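Local coordinates for citryl-spermidine/3,4-dihydroxybenzoyl-citryl-spermidine:spermidine ligase (Bacillus anthracis, PDB 3TO3), which catalyses the ATP-dependent condensation of spermidine with citryl-spermidine intermediates in the biosynthesis of the siderophore petrobactin, at residues Pro322-Trp327 against Pro478-Met483; Pro424-Val429 against Glu506-Ala511; Ile434-His439 against Lys458-Gly463. All blocks are in the same frame, centred on the assembly; numbering follows the deposited sequence. Where two conformers were deposited one is given.

Interaction 1. Residues Pro322-Trp327 against Pro478-Met483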
loop_
_atom_site.group_PDB
_atom_site.type_symbol
_atom_site.label_atom_id
_atom_site.label_comp_id
_atom_site.label_asym_id
_atom_site.label_seq_id
_atom_site.Cartn_x
_atom_site.Cartn_y
_atom_site.Cartn_z
ATOM N N PRO B 322 30.055 6.006 -8.291
ATOM C CA PRO B 322 31.113 6.777 -8.966
ATOM C C PRO B 322 32.392 5.957 -9.127
ATOM O O PRO B 322 33.000 6.013 -10.188
ATOM C CB PRO B 322 31.301 7.988 -8.070
ATOM C CG PRO B 322 29.897 8.154 -7.399
ATOM C CD PRO B 322 29.474 6.734 -7.148
ATOM N N ALA B 323 32.721 5.103 -8.169
ATOM C CA ALA B 323 33.967 4.307 -8.280
ATOM C C ALA B 323 33.880 3.200 -9.299
ATOM O O ALA B 323 34.875 2.869 -9.946
ATOM C CB ALA B 323 34.370 3.724 -6.922
ATOM N N ILE B 324 32.693 2.610 -9.445
ATOM C CA ILE B 324 32.532 1.591 -10.460
ATOM C C ILE B 324 32.677 2.232 -11.849
ATOM O O ILE B 324 33.320 1.663 -12.745
ATOM C CB ILE B 324 31.199 0.840 -10.318
ATOM C CG1 ILE B 324 31.226 -0.051 -9.076
ATOM C CG2 ILE B 324 30.916 -0.015 -11.564
ATOM C CD1 ILE B 324 29.895 -0.786 -8.817
ATOM N N SER B 325 32.142 3.439 -12.030
ATOM C CA SER B 325 32.203 4.037 -13.364
ATOM C C SER B 325 33.636 4.454 -13.723
ATOM O O SER B 325 34.058 4.271 -14.857
ATOM C CB SER B 325 31.198 5.181 -13.536
ATOM O OG SER B 325 29.883 4.679 -13.590
ATOM N N ASN B 326 34.383 4.986 -12.754
ATOM C CA ASN B 326 35.786 5.338 -12.978
ATOM C C ASN B 326 36.595 4.095 -13.345
ATOM O O ASN B 326 37.379 4.101 -14.296
ATOM C CB ASN B 326 36.374 6.048 -11.752
ATOM C CG ASN B 326 37.886 6.284 -11.858
ATOM O OD1 ASN B 326 38.656 5.837 -11.003
ATOM N ND2 ASN B 326 38.312 6.995 -12.908
ATOM N N TRP B 327 36.379 3.021 -12.592
ATOM C CA TRP B 327 36.995 1.733 -12.884
ATOM C C TRP B 327 36.696 1.207 -14.304
ATOM O O TRP B 327 37.613 0.783 -15.017
ATOM C CB TRP B 327 36.491 0.713 -11.882
ATOM C CG TRP B 327 37.033 -0.663 -12.069
ATOM C CD1 TRP B 327 38.340 -1.002 -12.274
ATOM C CD2 TRP B 327 36.308 -1.899 -11.980
ATOM N NE1 TRP B 327 38.469 -2.368 -12.348
ATOM C CE2 TRP B 327 37.238 -2.941 -12.167
ATOM C CE3 TRP B 327 34.967 -2.224 -11.768
ATOM C CZ2 TRP B 327 36.868 -4.282 -12.147
ATOM C CZ3 TRP B 327 34.608 -3.553 -11.752
ATOM C CH2 TRP B 327 35.556 -4.564 -11.936
ATOM N N PRO B 478 38.356 -2.347 -7.729
ATOM C CA PRO B 478 38.033 -1.458 -6.614
ATOM C C PRO B 478 37.747 -2.287 -5.374
ATOM O O PRO B 478 37.167 -3.381 -5.487
ATOM C CB PRO B 478 36.770 -0.729 -7.086
ATOM C CG PRO B 478 36.445 -1.273 -8.416
ATOM C CD PRO B 478 37.212 -2.526 -8.623
ATOM N N ASP B 479 38.132 -1.774 -4.207
ATOM C CA ASP B 479 37.987 -2.555 -2.997
ATOM C C ASP B 479 36.734 -2.061 -2.313
ATOM O O ASP B 479 36.778 -1.090 -1.547
ATOM C CB ASP B 479 39.176 -2.230 -2.101
ATOM C CG ASP B 479 39.046 -2.816 -0.720
ATOM O OD1 ASP B 479 38.138 -3.659 -0.528
ATOM O OD2 ASP B 479 39.857 -2.451 0.167
ATOM N N PHE B 480 35.662 -2.842 -2.454
ATOM C CA PHE B 480 34.321 -2.378 -2.089
ATOM C C PHE B 480 34.140 -2.322 -0.573
ATOM O O PHE B 480 33.368 -1.523 -0.043
ATOM C CB PHE B 480 33.263 -3.264 -2.731
ATOM C CG PHE B 480 33.368 -3.327 -4.234
ATOM C CD1 PHE B 480 32.910 -2.276 -5.024
ATOM C CD2 PHE B 480 33.934 -4.429 -4.864
ATOM C CE1 PHE B 480 33.010 -2.334 -6.433
ATOM C CE2 PHE B 480 34.040 -4.483 -6.261
ATOM C CZ PHE B 480 33.578 -3.435 -7.043
ATOM N N THR B 481 34.888 -3.172 0.113
ATOM C CA THR B 481 34.792 -3.317 1.544
ATOM C C THR B 481 35.067 -2.009 2.267
ATOM O O THR B 481 34.594 -1.797 3.386
ATOM C CB THR B 481 35.753 -4.408 1.985
ATOM O OG1 THR B 481 35.189 -5.675 1.605
ATOM C CG2 THR B 481 35.983 -4.369 3.472
ATOM N N LYS B 482 35.816 -1.125 1.619
ATOM C CA LYS B 482 36.104 0.185 2.193
ATOM C C LYS B 482 35.017 1.265 1.991
ATOM O O LYS B 482 35.043 2.304 2.661
ATOM C CB LYS B 482 37.474 0.677 1.706
ATOM C CG LYS B 482 38.618 0.025 2.483
ATOM C CD LYS B 482 39.953 0.677 2.240
ATOM C CE LYS B 482 41.045 -0.065 2.994
ATOM N NZ LYS B 482 41.087 0.236 4.451
HETATM N N MSE B 483 34.105 1.023 1.042
HETATM C CA MSE B 483 33.062 1.976 0.612
HETATM C C MSE B 483 31.754 2.089 1.412
HETATM O O MSE B 483 31.114 3.147 1.441
HETATM C CB MSE B 483 32.700 1.683 -0.833
HETATM C CG MSE B 483 33.926 1.422 -1.652
HETATM SE SE MSE B 483 33.519 1.529 -3.526
HETATM C CE MSE B 483 35.295 1.032 -4.227
#
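Phe480 and Met483, two of the residues that press on helix 315-333, are tied to each other by the shortest polar bond here: the backbone N of Met483 (a selenomethionine) donates to O of Phe480 at 2.9 Å. This bond belongs to the short 3-10 turn of 480-482, which brings both side chains to the helix side that Pro478 also meets. The helix offers Ala323, Ile324 and Trp327, the first and last of them one turn apart and joined by the bond from Trp327 N to Ala323 O. Between the two segments the main event is a CH-pi contact. Pro478 lays CD over the five-membered ring of Trp327, 3.6 Å from its centroid and 17° off the ring normal; Pro478 CG sits beside it, 3.6 Å from Trp327 CD2. With CG anti to the backbone N (chi1 180°) the indole swings out toward the loop, and chi2 of 47° turns its face to Pro478. Farther along, CG1 of Ile324 meets the edge of the Phe480 ring at CE1, 3.9 Å away and near the ring plane, the two side chains crossing at about a right angle. One face of that phenyl ring carries the carbonyl O of Pro478, offset toward the rim. At the far end the methyl CE of Met483 rests on CB of Ala323 at 3.9 Å. Phe466 meets the Trp327 indole edge-to-face, and Phe496 touches both Phe480 and Ile324. With no hydrogen bond between the segments, the loop is fitted to the helix by shape and dispersion; the C-H groups of Pro478 CD, next to the amide nitrogen, are probably somewhat polarised toward the indole.

Interaction 2. Residues Pro424-Val429 against Glu506-Ala511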
loop_
_atom_site.group_PDB
_atom_site.type_symbol
_atom_site.label_atom_id
_atom_site.label_comp_id
_atom_site.label_asym_id
_atom_site.label_seq_id
_atom_site.Cartn_x
_atom_site.Cartn_y
_atom_site.Cartn_z
ATOM N N PRO B 424 31.160 -6.336 -28.441
ATOM C CA PRO B 424 31.963 -5.657 -27.416
ATOM C C PRO B 424 31.554 -6.066 -26.013
ATOM O O PRO B 424 32.399 -6.103 -25.138
ATOM C CB PRO B 424 31.672 -4.172 -27.644
ATOM C CG PRO B 424 31.137 -4.101 -29.046
ATOM C CD PRO B 424 30.362 -5.376 -29.222
ATOM N N VAL B 425 30.279 -6.358 -25.795
ATOM C CA VAL B 425 29.873 -6.873 -24.507
ATOM C C VAL B 425 30.572 -8.199 -24.230
ATOM O O VAL B 425 31.087 -8.407 -23.134
ATOM C CB VAL B 425 28.344 -7.090 -24.417
ATOM C CG1 VAL B 425 27.995 -7.650 -23.063
ATOM C CG2 VAL B 425 27.575 -5.783 -24.676
ATOM N N ILE B 426 30.601 -9.091 -25.221
ATOM C CA ILE B 426 31.216 -10.414 -25.045
ATOM C C ILE B 426 32.730 -10.260 -24.898
ATOM O O ILE B 426 33.375 -10.944 -24.087
ATOM C CB ILE B 426 30.859 -11.371 -26.227
ATOM C CG1 ILE B 426 29.354 -11.621 -26.239
ATOM C CG2 ILE B 426 31.579 -12.694 -26.114
ATOM C CD1 ILE B 426 28.856 -12.438 -27.424
ATOM N N HIS B 427 33.294 -9.339 -25.684
ATOM C CA HIS B 427 34.697 -9.010 -25.544
ATOM C C HIS B 427 35.079 -8.601 -24.112
ATOM O O HIS B 427 36.090 -9.059 -23.593
ATOM C CB HIS B 427 35.095 -7.917 -26.517
ATOM C CG HIS B 427 36.560 -7.651 -26.536
ATOM N ND1 HIS B 427 37.431 -8.357 -27.339
ATOM C CD2 HIS B 427 37.315 -6.764 -25.844
ATOM C CE1 HIS B 427 38.667 -7.915 -27.141
ATOM N NE2 HIS B 427 38.621 -6.944 -26.246
ATOM N N LEU B 428 34.278 -7.720 -23.501
ATOM C CA LEU B 428 34.448 -7.304 -22.111
ATOM C C LEU B 428 34.486 -8.507 -21.177
ATOM O O LEU B 428 35.308 -8.573 -20.263
ATOM C CB LEU B 428 33.287 -6.397 -21.689
ATOM C CG LEU B 428 33.470 -4.915 -21.973
ATOM C CD1 LEU B 428 32.231 -4.119 -21.627
ATOM C CD2 LEU B 428 34.679 -4.405 -21.179
ATOM N N VAL B 429 33.576 -9.454 -21.392
ATOM C CA VAL B 429 33.532 -10.655 -20.575
ATOM C C VAL B 429 34.814 -11.475 -20.715
ATOM O O VAL B 429 35.443 -11.838 -19.719
ATOM C CB VAL B 429 32.318 -11.544 -20.932
ATOM C CG1 VAL B 429 32.527 -12.976 -20.437
ATOM C CG2 VAL B 429 31.040 -10.934 -20.366
ATOM N N GLU B 506 26.658 -17.385 -17.817
ATOM C CA GLU B 506 25.244 -17.094 -17.647
ATOM C C GLU B 506 24.857 -15.655 -18.007
ATOM O O GLU B 506 23.793 -15.439 -18.576
ATOM C CB GLU B 506 24.770 -17.489 -16.264
ATOM C CG GLU B 506 24.863 -18.990 -16.025
ATOM C CD GLU B 506 24.952 -19.339 -14.533
ATOM O OE1 GLU B 506 25.009 -18.405 -13.686
ATOM O OE2 GLU B 506 24.968 -20.546 -14.212
HETATM N N MSE B 507 25.707 -14.671 -17.721
HETATM C CA MSE B 507 25.365 -13.295 -18.077
HETATM C C MSE B 507 25.266 -13.114 -19.596
HETATM O O MSE B 507 24.448 -12.330 -20.102
HETATM C CB MSE B 507 26.350 -12.285 -17.493
HETATM C CG MSE B 507 25.869 -10.826 -17.594
HETATM SE SE MSE B 507 24.427 -10.413 -16.313
HETATM C CE MSE B 507 25.552 -10.063 -14.734
ATOM N N VAL B 508 26.101 -13.832 -20.333
ATOM C CA VAL B 508 25.997 -13.783 -21.774
ATOM C C VAL B 508 24.742 -14.527 -22.347
ATOM O O VAL B 508 23.952 -13.955 -23.122
ATOM C CB VAL B 508 27.303 -14.249 -22.445
ATOM C CG1 VAL B 508 27.101 -14.384 -23.945
ATOM C CG2 VAL B 508 28.469 -13.247 -22.126
ATOM N N LEU B 509 24.572 -15.791 -21.966
ATOM C CA LEU B 509 23.514 -16.615 -22.521
ATOM C C LEU B 509 22.161 -16.092 -22.063
ATOM O O LEU B 509 21.260 -15.899 -22.881
ATOM C CB LEU B 509 23.671 -18.097 -22.131
ATOM C CG LEU B 509 24.945 -18.732 -22.682
ATOM C CD1 LEU B 509 24.940 -20.236 -22.356
ATOM C CD2 LEU B 509 25.110 -18.475 -24.188
ATOM N N ASP B 510 22.045 -15.875 -20.757
ATOM C CA ASP B 510 20.797 -15.512 -20.100
ATOM C C ASP B 510 20.426 -14.040 -20.250
ATOM O O ASP B 510 19.316 -13.703 -20.603
ATOM C CB ASP B 510 20.915 -15.852 -18.609
ATOM C CG ASP B 510 19.605 -16.280 -17.989
ATOM O OD1 ASP B 510 18.814 -16.938 -18.674
ATOM O OD2 ASP B 510 19.376 -15.983 -16.798
ATOM N N ALA B 511 21.347 -13.142 -19.988
ATOM C CA ALA B 511 20.957 -11.750 -19.999
ATOM C C ALA B 511 21.021 -11.170 -21.424
ATOM O O ALA B 511 20.016 -10.695 -21.963
ATOM C CB ALA B 511 21.753 -10.947 -19.013
#
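No flat group separates Val508 from Ile426 and Val429; the one aromatic ring of these two segments, that of His427, is turned to other partners. It meets the Tyr337 ring with planes at about 50° and the His546 ring at about 85°, and both its nitrogens are hydrogen-bonded, ND1 with NE2 of His546 and NE2 with OD2 of Asp335. The motif is helix-helix packing: helix 410-432 lies against helix 502-528 in the FhuF-like part of the chain, and His427 ties the other side of the first helix to its surroundings. Val508 carries the junction, supplying about half of the 137 Å² buried between the segments. The backbones come closest at Ile426 and Val508, whose CA atoms are 7.0 Å apart. Each branch of Val508 has its own neighbour. CG1, set anti to the backbone N (chi1 172°), looks to CG1 of Ile426 at 4.2 Å, whereas CG2, beside the backbone N, goes to Val429. Ile426 and Val429 are three residues apart on the helix, and the single valine addresses both. Leu512 and Leu504, both from helix 502-528, extend the apolar surface against Ile426 and Val429 respectively, and Leu562 also touches Val508. Around 507-511 helix 502-528 widens into a pi-type turn, within which the bond from Ala511 N to Met507 O is weak. All the touching residues are buried, and the atoms that touch are all carbons of branched aliphatic side chains, without any hydrogen bond between the segments. The tightest point is a single pair of methyl groups, CG2 of Val429 and CG2 of Val508, 3.9 Å apart.

Interaction 3. Residues Ile434-His439 against Lys458-Gly463. With ATP (adenosine-5'-triphosphate), chain E.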
loop_
_atom_site.group_PDB
_atom_site.type_symbol
_atom_site.label_atom_id
_atom_site.label_comp_id
_atom_site.label_asym_id
_atom_site.label_seq_id
_atom_site.Cartn_x
_atom_site.Cartn_y
_atom_site.Cartn_z
ATOM N N ILE B 434 34.598 -9.155 -17.081
ATOM C CA ILE B 434 33.616 -8.251 -16.522
ATOM C C ILE B 434 32.278 -8.433 -17.243
ATOM O O ILE B 434 32.192 -8.231 -18.448
ATOM C CB ILE B 434 34.066 -6.812 -16.721
ATOM C CG1 ILE B 434 35.322 -6.533 -15.902
ATOM C CG2 ILE B 434 32.979 -5.847 -16.331
ATOM C CD1 ILE B 434 35.798 -5.119 -16.038
ATOM N N ALA B 435 31.225 -8.815 -16.526
ATOM C CA ALA B 435 29.935 -8.941 -17.192
ATOM C C ALA B 435 29.008 -7.820 -16.745
ATOM O O ALA B 435 28.573 -7.767 -15.600
ATOM C CB ALA B 435 29.334 -10.272 -16.925
ATOM N N LEU B 436 28.752 -6.894 -17.656
ATOM C CA LEU B 436 27.785 -5.842 -17.435
ATOM C C LEU B 436 26.454 -6.516 -17.595
ATOM O O LEU B 436 26.343 -7.486 -18.351
ATOM C CB LEU B 436 27.960 -4.744 -18.480
ATOM C CG LEU B 436 29.388 -4.177 -18.428
ATOM C CD1 LEU B 436 29.626 -3.164 -19.518
ATOM C CD2 LEU B 436 29.641 -3.574 -17.054
ATOM N N GLU B 437 25.440 -6.006 -16.907
ATOM C CA GLU B 437 24.126 -6.570 -17.070
ATOM C C GLU B 437 23.664 -6.021 -18.421
ATOM O O GLU B 437 23.500 -4.832 -18.646
ATOM C CB GLU B 437 23.221 -6.068 -15.968
ATOM C CG GLU B 437 22.078 -6.984 -15.610
ATOM C CD GLU B 437 21.072 -6.300 -14.678
ATOM O OE1 GLU B 437 20.032 -6.923 -14.374
ATOM O OE2 GLU B 437 21.319 -5.139 -14.260
ATOM N N SER B 438 23.484 -6.971 -19.308
ATOM C CA SER B 438 23.307 -6.831 -20.744
ATOM C C SER B 438 21.866 -6.878 -21.252
ATOM O O SER B 438 21.643 -7.212 -22.414
ATOM C CB SER B 438 24.288 -7.690 -21.543
ATOM O OG SER B 438 24.593 -8.904 -20.862
ATOM N N HIS B 439 20.892 -6.694 -20.368
ATOM C CA HIS B 439 19.505 -6.765 -20.814
ATOM C C HIS B 439 19.212 -5.576 -21.749
ATOM O O HIS B 439 20.071 -4.715 -21.984
ATOM C CB HIS B 439 18.534 -6.729 -19.631
ATOM C CG HIS B 439 18.696 -7.853 -18.641
ATOM N ND1 HIS B 439 19.014 -7.635 -17.318
ATOM C CD2 HIS B 439 18.515 -9.192 -18.763
ATOM C CE1 HIS B 439 19.048 -8.789 -16.671
ATOM N NE2 HIS B 439 18.741 -9.750 -17.522
ATOM N N LYS B 458 24.731 1.499 -19.957
ATOM C CA LYS B 458 24.384 2.247 -18.753
ATOM C C LYS B 458 23.915 1.288 -17.669
ATOM O O LYS B 458 23.806 0.083 -17.925
ATOM C CB LYS B 458 23.313 3.305 -19.042
ATOM C CG LYS B 458 22.009 2.783 -19.695
ATOM C CD LYS B 458 21.049 3.981 -19.878
ATOM C CE LYS B 458 19.624 3.563 -20.328
ATOM N NZ LYS B 458 18.886 2.807 -19.256
ATOM N N ASP B 459 23.609 1.854 -16.494
ATOM C CA ASP B 459 23.221 1.127 -15.287
ATOM C C ASP B 459 24.220 0.062 -14.819
ATOM O O ASP B 459 23.949 -1.136 -14.923
ATOM C CB ASP B 459 21.819 0.521 -15.437
ATOM C CG ASP B 459 20.717 1.564 -15.319
ATOM O OD1 ASP B 459 20.847 2.491 -14.489
ATOM O OD2 ASP B 459 19.722 1.468 -16.072
ATOM N N PHE B 460 25.389 0.515 -14.369
ATOM C CA PHE B 460 26.453 -0.297 -13.733
ATOM C C PHE B 460 26.307 -0.562 -12.232
ATOM O O PHE B 460 26.697 -1.609 -11.723
ATOM C CB PHE B 460 27.813 0.359 -14.012
ATOM C CG PHE B 460 27.936 0.828 -15.425
ATOM C CD1 PHE B 460 27.643 -0.043 -16.462
ATOM C CD2 PHE B 460 28.248 2.149 -15.719
ATOM C CE1 PHE B 460 27.735 0.385 -17.783
ATOM C CE2 PHE B 460 28.318 2.586 -17.034
ATOM C CZ PHE B 460 28.060 1.709 -18.067
ATOM N N HIS B 461 25.772 0.412 -11.518
ATOM C CA HIS B 461 25.901 0.399 -10.092
ATOM C C HIS B 461 25.255 -0.837 -9.450
ATOM O O HIS B 461 25.782 -1.377 -8.474
ATOM C CB HIS B 461 25.361 1.705 -9.506
ATOM C CG HIS B 461 23.875 1.810 -9.556
ATOM N ND1 HIS B 461 23.194 2.186 -10.696
ATOM C CD2 HIS B 461 22.934 1.565 -8.617
ATOM C CE1 HIS B 461 21.896 2.179 -10.454
ATOM N NE2 HIS B 461 21.711 1.799 -9.200
ATOM N N GLU B 462 24.076 -1.220 -9.919
ATOM C CA GLU B 462 23.416 -2.436 -9.417
ATOM C C GLU B 462 23.809 -3.776 -10.055
ATOM O O GLU B 462 24.025 -4.758 -9.344
ATOM C CB GLU B 462 21.895 -2.272 -9.465
ATOM C CG GLU B 462 21.369 -1.786 -10.821
ATOM C CD GLU B 462 19.901 -1.379 -10.771
ATOM O OE1 GLU B 462 19.284 -1.487 -9.681
ATOM O OE2 GLU B 462 19.368 -0.953 -11.828
ATOM N N GLY B 463 23.894 -3.804 -11.386
ATOM C CA GLY B 463 23.930 -5.049 -12.141
ATOM C C GLY B 463 25.219 -5.851 -12.327
ATOM O O GLY B 463 25.217 -7.089 -12.326
HETATM P PB ATP E . 16.630 1.397 -13.849
HETATM O O1B ATP E . 15.918 2.491 -13.093
HETATM O O2B ATP E . 17.477 0.595 -12.897
HETATM O O3B ATP E . 17.506 2.032 -14.992
HETATM P PA ATP E . 14.571 -0.375 -13.758
HETATM O O1A ATP E . 14.291 0.321 -12.441
HETATM O O2A ATP E . 15.093 -1.795 -13.574
HETATM O O3A ATP E . 15.616 0.446 -14.564
HETATM O "O5'" ATP E . 13.219 -0.408 -14.557
HETATM C "C5'" ATP E . 13.209 -0.384 -15.935
HETATM C "C4'" ATP E . 12.009 -0.803 -16.575
HETATM O "O4'" ATP E . 12.294 -1.172 -17.967
HETATM C "C3'" ATP E . 11.470 -2.022 -15.930
HETATM O "O3'" ATP E . 10.201 -1.783 -15.458
HETATM C "C2'" ATP E . 11.460 -3.042 -16.993
HETATM O "O2'" ATP E . 10.371 -3.857 -16.879
HETATM C "C1'" ATP E . 11.398 -2.210 -18.228
HETATM N N9 ATP E . 11.698 -2.895 -19.457
HETATM C C8 ATP E . 10.915 -2.855 -20.550
HETATM N N7 ATP E . 11.499 -3.598 -21.501
HETATM C C5 ATP E . 12.657 -4.106 -21.024
HETATM C C6 ATP E . 13.647 -4.928 -21.581
HETATM N N6 ATP E . 13.504 -5.392 -22.933
HETATM N N1 ATP E . 14.719 -5.270 -20.829
HETATM C C2 ATP E . 14.835 -4.827 -19.560
HETATM N N3 ATP E . 13.896 -4.035 -18.995
HETATM C C4 ATP E . 12.797 -3.657 -19.700
#
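Leu436 and Phe460 make the apolar part of this contact: CD2 of the leucine approaches CD1 of the ring at 4.1 Å, the side chains meeting at a slant. The second kind of contact sets a carboxylate against main chain. Glu437, its CG anti to the backbone N (chi1 -153°) and its chain extended, lays OE2 3.4 Å from CA of Gly463, with its own CB 4.0 Å from the same atom. The glycine has no side chain there, which lets the acid lie close to the backbone.

Charged groups form the third set, around the nucleotide. Asp459, one of the magnesium ligands with Gln441 and Asn442, makes a very close approach to ATP, OD2 to O3B 2.5 Å, and its OD1 is held by salt bridges from Lys299 and Arg371. Lys458 NZ adds a salt bridge to OD2 of Asp459 at 3.6 Å and a hydrogen bond to Gln441 O. Glu462, poorly ordered, has OE2 2.7 Å from ATP O2B. OE2 of Glu349 accepts a hydrogen bond from the backbone N of Phe460. An Asp-Phe pair at a metal site is reminiscent of the start of the kinase DFG motif, with His461 where kinases have glycine. Two acids near the beta phosphate would be expected to repel it, an effect that magnesium, Lys299 and Arg285 probably offset, allowing the site to hold ATP.

Interaction 3 lies between the other two, its centre 10 Å from that of interaction 2 and 14 Å from that of interaction 1, whereas interactions 1 and 2 do not touch, their nearest atoms being about 9 Å apart. Phe460 bridges toward interaction 1: its CD2 packs on Ser325 OG at 3.7 Å. On the other flank CG2 of Val429 lies 3.5 Å from the carbonyl O of Ile434, where helix 410-432 leads into strand 434-435. Only interaction 3 reaches the nucleotide and magnesium directly. Interaction 1 stands farther back, the side chain of Ile324 about 8 Å from that of Glu462 and about 13 Å from ATP, and interaction 2 is helix packing away from the annotated sites.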